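PDB 4JZA: uncharacterized protein from Legionella longbeachae NSW150, which probably removes the 3-phosphate from phosphatidylinositol 3-phosphate, acting on phosphoinositide lipids in the interaction between Legionella and its host. Local coordinates for residues P150-G154 and L569-C573; Q685-N690 and F794-V798. All coordinates share one frame; numbering follows the deposited sequence.

Contact 1: P150-G154 and L569-C573; sequences PMQLG and LYKEC
L153 brings its CA to within 4.4 Å of the CA of C573, where an irregular backbone run passes the last turns of helix 556-574. Residues 150-154 leave strand 144-150 and enter the loop of a β-hairpin whose second arm is strand 159-166. Both arms belong to the large mixed β-sheet of this α/β phosphatase, and a backbone hydrogen bond between M151 and D158 keeps them paired at the start of the loop. No hydrogen bond joins the two segments, so the contact is apolar packing. L153 does most of the work. With CG roughly anti to the carbonyl carbon, the side chain points at the helix and its methyls part to two neighbours. CD1 reaches L569 CD2 at 3.7 Å, where the two leucine side chains cross obliquely. L153 CD1 also lies 4.2 Å from E572 CB, where the two side chains cross at about a right angle. CD2 turns instead to C573 and touches its CB at 3.8 Å. V160 of the second hairpin arm touches both L153 and L569, which extends this apolar patch onto the sheet. M151, modelled as selenomethionine, adds a second, looser contact: its terminal CE lies 4.2 Å from L569 CD1. L569 therefore receives a different side chain at each of its two methyls. The carboxylate of E572 takes another course. The chain bends at chi2 (64°), and OE2 forms a salt bridge with R366 of strand 365-374. The helix end is thus tied to the sheet by charge at E572 and by packing at L569, which also touches L368. At the hairpin side of the helix, C573 SG comes 4.1 Å from L153 CA.

Contact 2: Q685-N690 and F794-V798; sequences QLGESN and FSEIV
F794, N690 and V798 have the most surface buried where the first turn of helix 794-817 packs on helix 676-702. The two segments run in the same general sense at 48°, with axes 10.6 Å apart, and form a helix pair within the C-terminal phosphoinositide phosphatase domain. F794 reaches toward the other helix between Q685 and L686. The amide end of Q685 lies over one face of the ring, offset toward the rim, with the two planes 30° apart. L686 CD2 approaches F794 CD2 at 3.5 Å, and its side chain crosses the phenylalanine at about a right angle. F784 adds an edge-to-face ring contact with F794. V798, one turn on, continues the apolar strip: its CG2 meets L686 CD2 at 3.8 Å, and L694 also touches it. N690 supplies the polar part. Its ND2 donates to S795 OG at 3.1 Å, nearly straight at 170°, with the oxygen in the amide plane. A weak bond also runs from N690 ND2 back to L686 O, close to where helix 676-702 is kinked at residues 688-689. The rest of the N690 amide lies against V798, with OD1 3.7 Å from CG1. The chemistry implies an apolar join with one directional bond, from N690 to the exposed S795, which would help set how the two helices are turned against each other.

Overall arrangement
From the N terminus, the chain first enters the large mixed sheet and reaches the hairpin loop of contact 1 after strand 144-150. It then runs through 414 residues, including the insertion domain and further strands of the sheet, before helix 556-574 closes that long loop. Contact 2 opens later, on helix 676-702, and closes after 103 residues that contain helices but no strand. The two loops follow in series and neither nest nor cross. Contact 1 ties a sheet hairpin to a helix; contact 2 joins two helices of the C-terminal domain. They lie on opposite sides of the chain's centre, with their own centres about 70 Å apart.

Contact 1: P150-G154 and L569-C573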
ATOM      1  N   PRO A 150     -13.860  23.796  20.345  1.00 54.51           N
ATOM      2  CA  PRO A 150     -13.995  24.811  21.401  1.00 55.73           C
ATOM      3  C   PRO A 150     -13.898  24.207  22.795  1.00 56.28           C
ATOM      4  O   PRO A 150     -14.598  23.259  23.108  1.00 53.54           O
ATOM      5  CB  PRO A 150     -15.392  25.359  21.175  1.00 56.00           C
ATOM      6  CG  PRO A 150     -16.168  24.154  20.855  1.00 57.60           C
ATOM      7  CD  PRO A 150     -15.292  23.476  19.856  1.00 55.25           C
HETATM    8  N   MSE A 151     -13.011  24.752  23.614  1.00 62.45           N
HETATM    9  CA  MSE A 151     -12.873  24.357  24.992  1.00 67.02           C
HETATM   10  C   MSE A 151     -12.330  25.528  25.729  1.00 65.22           C
HETATM   11  O   MSE A 151     -11.535  26.257  25.129  1.00 70.25           O
HETATM   12  CB  MSE A 151     -11.761  23.340  25.036  1.00 70.85           C
HETATM   13  CG  MSE A 151     -12.247  21.932  24.795  1.00 78.30           C
HETATM   14 SE   MSE A 151     -10.795  20.807  25.461  0.93 96.68          SE
HETATM   15  CE  MSE A 151     -11.062  19.289  24.252  1.00 84.73           C
ATOM     16  N   GLN A 152     -12.660  25.713  27.000  1.00 71.44           N
ATOM     17  CA  GLN A 152     -12.033  26.781  27.769  1.00 77.39           C
ATOM     18  C   GLN A 152     -11.229  26.199  28.909  1.00 74.22           C
ATOM     19  O   GLN A 152     -11.773  25.513  29.758  1.00 79.50           O
ATOM     20  CB  GLN A 152     -13.092  27.714  28.342  1.00 88.49           C
ATOM     21  CG  GLN A 152     -14.154  28.157  27.354  1.00 96.16           C
ATOM     22  CD  GLN A 152     -15.006  29.285  27.898  1.00101.62           C
ATOM     23  OE1 GLN A 152     -14.962  29.590  29.087  1.00105.57           O
ATOM     24  NE2 GLN A 152     -15.779  29.915  27.027  1.00102.20           N
ATOM     25  N   LEU A 153      -9.935  26.478  28.945  1.00 75.89           N
ATOM     26  CA  LEU A 153      -9.113  25.999  30.046  1.00 86.07           C
ATOM     27  C   LEU A 153      -8.510  27.135  30.853  1.00 93.35           C
ATOM     28  O   LEU A 153      -8.068  26.952  31.983  1.00 98.27           O
ATOM     29  CB  LEU A 153      -8.010  25.093  29.513  1.00 90.38           C
ATOM     30  CG  LEU A 153      -8.355  24.335  28.235  1.00 85.10           C
ATOM     31  CD1 LEU A 153      -7.086  24.021  27.471  1.00 86.17           C
ATOM     32  CD2 LEU A 153      -9.120  23.063  28.551  1.00 83.96           C
ATOM     33  N   GLY A 154      -8.494  28.311  30.249  1.00101.26           N
ATOM     34  CA  GLY A 154      -7.877  29.485  30.823  1.00104.40           C
ATOM     35  C   GLY A 154      -8.510  30.679  30.156  1.00109.43           C
ATOM     36  O   GLY A 154      -9.239  30.524  29.185  1.00106.73           O
ATOM     37  N   LEU A 569      -3.849  19.128  28.027  1.00 48.04           N
ATOM     38  CA  LEU A 569      -5.059  19.905  28.243  1.00 47.14           C
ATOM     39  C   LEU A 569      -5.554  19.843  29.686  1.00 48.08           C
ATOM     40  O   LEU A 569      -6.078  20.831  30.218  1.00 48.63           O
ATOM     41  CB  LEU A 569      -6.180  19.453  27.308  1.00 47.27           C
ATOM     42  CG  LEU A 569      -5.829  19.751  25.854  1.00 49.11           C
ATOM     43  CD1 LEU A 569      -6.888  19.188  24.943  1.00 46.04           C
ATOM     44  CD2 LEU A 569      -5.638  21.245  25.590  1.00 51.26           C
ATOM     45  N   TYR A 570      -5.398  18.692  30.313  1.00 48.19           N
ATOM     46  CA  TYR A 570      -5.791  18.497  31.708  1.00 51.68           C
ATOM     47  C   TYR A 570      -4.941  19.412  32.640  1.00 55.25           C
ATOM     48  O   TYR A 570      -5.477  20.189  33.435  1.00 55.53           O
ATOM     49  CB  TYR A 570      -5.656  16.996  32.073  1.00 51.99           C
ATOM     50  CG  TYR A 570      -6.150  16.618  33.438  1.00 54.89           C
ATOM     51  CD1 TYR A 570      -5.401  16.919  34.581  1.00 54.14           C
ATOM     52  CD2 TYR A 570      -7.377  15.971  33.611  1.00 54.45           C
ATOM     53  CE1 TYR A 570      -5.871  16.596  35.832  1.00 53.67           C
ATOM     54  CE2 TYR A 570      -7.847  15.662  34.884  1.00 54.22           C
ATOM     55  CZ  TYR A 570      -7.091  15.983  35.979  1.00 50.85           C
ATOM     56  OH  TYR A 570      -7.516  15.664  37.229  1.00 52.08           O
ATOM     57  N   LYS A 571      -3.626  19.337  32.522  1.00 55.62           N
ATOM     58  CA  LYS A 571      -2.761  20.192  33.313  1.00 60.27           C
ATOM     59  C   LYS A 571      -3.129  21.659  33.136  1.00 62.01           C
ATOM     60  O   LYS A 571      -3.135  22.435  34.084  1.00 69.97           O
ATOM     61  CB  LYS A 571      -1.304  19.999  32.885  1.00 61.74           C
ATOM     62  CG  LYS A 571      -0.299  20.865  33.635  1.00 59.63           C
ATOM     63  CD  LYS A 571       0.581  20.043  34.563  1.00 61.16           C
ATOM     64  CE  LYS A 571       1.135  20.901  35.695  1.00 62.32           C
ATOM     65  NZ  LYS A 571       1.780  22.093  35.100  1.00 65.18           N
ATOM     66  N   GLU A 572      -3.408  22.033  31.903  1.00 60.78           N
ATOM     67  CA  GLU A 572      -3.740  23.397  31.559  1.00 61.80           C
ATOM     68  C   GLU A 572      -5.059  23.793  32.223  1.00 61.02           C
ATOM     69  O   GLU A 572      -5.197  24.905  32.713  1.00 56.83           O
ATOM     70  CB  GLU A 572      -3.796  23.550  30.022  1.00 63.38           C
ATOM     71  CG  GLU A 572      -3.491  24.928  29.454  1.00 65.38           C
ATOM     72  CD  GLU A 572      -2.074  25.406  29.715  1.00 69.62           C
ATOM     73  OE1 GLU A 572      -1.190  24.593  30.084  1.00 69.86           O
ATOM     74  OE2 GLU A 572      -1.847  26.618  29.521  1.00 71.68           O
ATOM     75  N   CYS A 573      -6.009  22.873  32.291  1.00 62.26           N
ATOM     76  CA  CYS A 573      -7.317  23.202  32.865  1.00 64.81           C
ATOM     77  C   CYS A 573      -7.367  23.149  34.401  1.00 61.58           C
ATOM     78  O   CYS A 573      -7.924  24.040  35.026  1.00 66.32           O
ATOM     79  CB  CYS A 573      -8.415  22.318  32.259  1.00 66.18           C
ATOM     80  SG  CYS A 573     -10.094  22.939  32.573  0.84 75.49           S
TER

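Contact 2: Q685-N690 and F794-V798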
ATOM      1  N   GLN A 685     -17.750  -2.050 -26.437  1.00 45.94           N
ATOM      2  CA  GLN A 685     -16.860  -1.501 -27.448  1.00 48.08           C
ATOM      3  C   GLN A 685     -17.425  -1.568 -28.898  1.00 49.67           C
ATOM      4  O   GLN A 685     -17.245  -0.636 -29.655  1.00 51.47           O
ATOM      5  CB  GLN A 685     -15.498  -2.174 -27.381  1.00 45.13           C
ATOM      6  CG  GLN A 685     -14.471  -1.552 -28.265  1.00 43.21           C
ATOM      7  CD  GLN A 685     -13.071  -2.013 -27.930  1.00 46.34           C
ATOM      8  OE1 GLN A 685     -12.350  -2.376 -28.764  1.00 46.16           O
ATOM      9  NE2 GLN A 685     -12.745  -2.126 -26.756  1.00 46.52           N
ATOM     10  N   LEU A 686     -18.132  -2.632 -29.265  1.00 48.24           N
ATOM     11  CA  LEU A 686     -18.835  -2.656 -30.549  1.00 45.48           C
ATOM     12  C   LEU A 686     -19.832  -1.495 -30.679  1.00 44.92           C
ATOM     13  O   LEU A 686     -19.939  -0.850 -31.718  1.00 48.82           O
ATOM     14  CB  LEU A 686     -19.553  -3.993 -30.733  1.00 43.33           C
ATOM     15  CG  LEU A 686     -18.554  -5.059 -31.176  1.00 43.81           C
ATOM     16  CD1 LEU A 686     -19.035  -6.478 -30.929  1.00 43.44           C
ATOM     17  CD2 LEU A 686     -18.180  -4.896 -32.643  1.00 43.50           C
ATOM     18  N   GLY A 687     -20.577  -1.236 -29.620  1.00 46.20           N
ATOM     19  CA  GLY A 687     -21.544  -0.142 -29.606  1.00 45.76           C
ATOM     20  C   GLY A 687     -22.806  -0.514 -30.335  1.00 45.41           C
ATOM     21  O   GLY A 687     -22.866  -1.532 -31.032  1.00 41.49           O
ATOM     22  N   GLU A 688     -23.806   0.345 -30.192  1.00 46.54           N
ATOM     23  CA  GLU A 688     -25.140   0.062 -30.649  1.00 51.15           C
ATOM     24  C   GLU A 688     -25.181  -0.191 -32.161  1.00 51.86           C
ATOM     25  O   GLU A 688     -25.781  -1.145 -32.650  1.00 49.69           O
ATOM     26  CB  GLU A 688     -26.052   1.223 -30.274  1.00 58.93           C
ATOM     27  CG  GLU A 688     -27.520   0.826 -30.177  1.00 72.32           C
ATOM     28  CD  GLU A 688     -28.488   1.997 -30.410  1.00 82.40           C
ATOM     29  OE1 GLU A 688     -29.723   1.780 -30.526  1.00 88.41           O
ATOM     30  OE2 GLU A 688     -28.025   3.150 -30.471  1.00 87.60           O
ATOM     31  N   SER A 689     -24.544   0.689 -32.912  1.00 57.49           N
ATOM     32  CA  SER A 689     -24.680   0.640 -34.345  1.00 55.19           C
ATOM     33  C   SER A 689     -24.142  -0.707 -34.848  1.00 53.80           C
ATOM     34  O   SER A 689     -24.809  -1.393 -35.641  1.00 60.14           O
ATOM     35  CB  SER A 689     -24.008   1.853 -35.015  1.00 54.42           C
ATOM     36  OG  SER A 689     -23.878   1.627 -36.428  1.00 56.94           O
ATOM     37  N   ASN A 690     -22.955  -1.092 -34.387  1.00 48.41           N
ATOM     38  CA  ASN A 690     -22.358  -2.366 -34.807  1.00 43.39           C
ATOM     39  C   ASN A 690     -23.082  -3.598 -34.323  1.00 45.01           C
ATOM     40  O   ASN A 690     -23.304  -4.548 -35.105  1.00 45.78           O
ATOM     41  CB  ASN A 690     -20.912  -2.450 -34.401  1.00 41.85           C
ATOM     42  CG  ASN A 690     -20.035  -1.689 -35.353  1.00 44.50           C
ATOM     43  OD1 ASN A 690     -20.418  -1.472 -36.503  1.00 46.03           O
ATOM     44  ND2 ASN A 690     -18.889  -1.238 -34.889  1.00 42.68           N
ATOM     45  N   PHE A 794     -12.791  -3.154 -35.004  1.00 47.38           N
ATOM     46  CA  PHE A 794     -14.086  -3.792 -34.824  1.00 47.55           C
ATOM     47  C   PHE A 794     -15.051  -3.491 -35.978  1.00 48.03           C
ATOM     48  O   PHE A 794     -15.641  -4.420 -36.529  1.00 51.96           O
ATOM     49  CB  PHE A 794     -14.680  -3.412 -33.468  1.00 44.06           C
ATOM     50  CG  PHE A 794     -14.252  -4.321 -32.350  1.00 43.84           C
ATOM     51  CD1 PHE A 794     -13.088  -5.096 -32.452  1.00 45.19           C
ATOM     52  CD2 PHE A 794     -14.998  -4.391 -31.179  1.00 43.19           C
ATOM     53  CE1 PHE A 794     -12.686  -5.924 -31.422  1.00 45.35           C
ATOM     54  CE2 PHE A 794     -14.616  -5.227 -30.163  1.00 43.82           C
ATOM     55  CZ  PHE A 794     -13.457  -6.001 -30.280  1.00 44.88           C
ATOM     56  N   SER A 795     -15.165  -2.230 -36.373  1.00 49.20           N
ATOM     57  CA  SER A 795     -16.028  -1.847 -37.483  1.00 50.45           C
ATOM     58  C   SER A 795     -15.626  -2.542 -38.814  1.00 48.88           C
ATOM     59  O   SER A 795     -16.468  -2.846 -39.641  1.00 48.63           O
ATOM     60  CB  SER A 795     -16.034  -0.314 -37.634  1.00 55.68           C
ATOM     61  OG  SER A 795     -16.738   0.313 -36.563  1.00 56.38           O
ATOM     62  N   GLU A 796     -14.346  -2.769 -39.028  1.00 48.57           N
ATOM     63  CA  GLU A 796     -13.907  -3.437 -40.231  1.00 53.07           C
ATOM     64  C   GLU A 796     -14.214  -4.925 -40.199  1.00 50.69           C
ATOM     65  O   GLU A 796     -14.553  -5.517 -41.240  1.00 54.01           O
ATOM     66  CB  GLU A 796     -12.408  -3.169 -40.500  1.00 62.05           C
ATOM     67  CG  GLU A 796     -12.159  -1.770 -41.110  1.00 72.10           C
ATOM     68  CD  GLU A 796     -10.755  -1.154 -40.853  1.00 83.01           C
ATOM     69  OE1 GLU A 796      -9.986  -1.678 -39.984  1.00 66.24           O
ATOM     70  OE2 GLU A 796     -10.428  -0.129 -41.545  1.00 85.55           O
ATOM     71  N   ILE A 797     -14.111  -5.537 -39.021  1.00 48.84           N
ATOM     72  CA  ILE A 797     -14.510  -6.940 -38.849  1.00 45.38           C
ATOM     73  C   ILE A 797     -16.010  -7.080 -38.953  1.00 42.66           C
ATOM     74  O   ILE A 797     -16.501  -8.067 -39.492  1.00 42.39           O
ATOM     75  CB  ILE A 797     -14.092  -7.538 -37.520  1.00 46.20           C
ATOM     76  CG1 ILE A 797     -12.572  -7.511 -37.361  1.00 49.79           C
ATOM     77  CG2 ILE A 797     -14.542  -8.992 -37.443  1.00 46.23           C
ATOM     78  CD1 ILE A 797     -12.067  -8.026 -36.011  1.00 47.14           C
ATOM     79  N   VAL A 798     -16.745  -6.122 -38.420  1.00 40.46           N
ATOM     80  CA  VAL A 798     -18.186  -6.123 -38.597  1.00 41.38           C
ATOM     81  C   VAL A 798     -18.513  -6.144 -40.104  1.00 40.59           C
ATOM     82  O   VAL A 798     -19.292  -6.993 -40.564  1.00 37.38           O
ATOM     83  CB  VAL A 798     -18.834  -4.912 -37.917  1.00 41.89           C
ATOM     84  CG1 VAL A 798     -20.299  -4.753 -38.313  1.00 44.42           C
ATOM     85  CG2 VAL A 798     -18.733  -5.058 -36.433  1.00 41.59           C
TER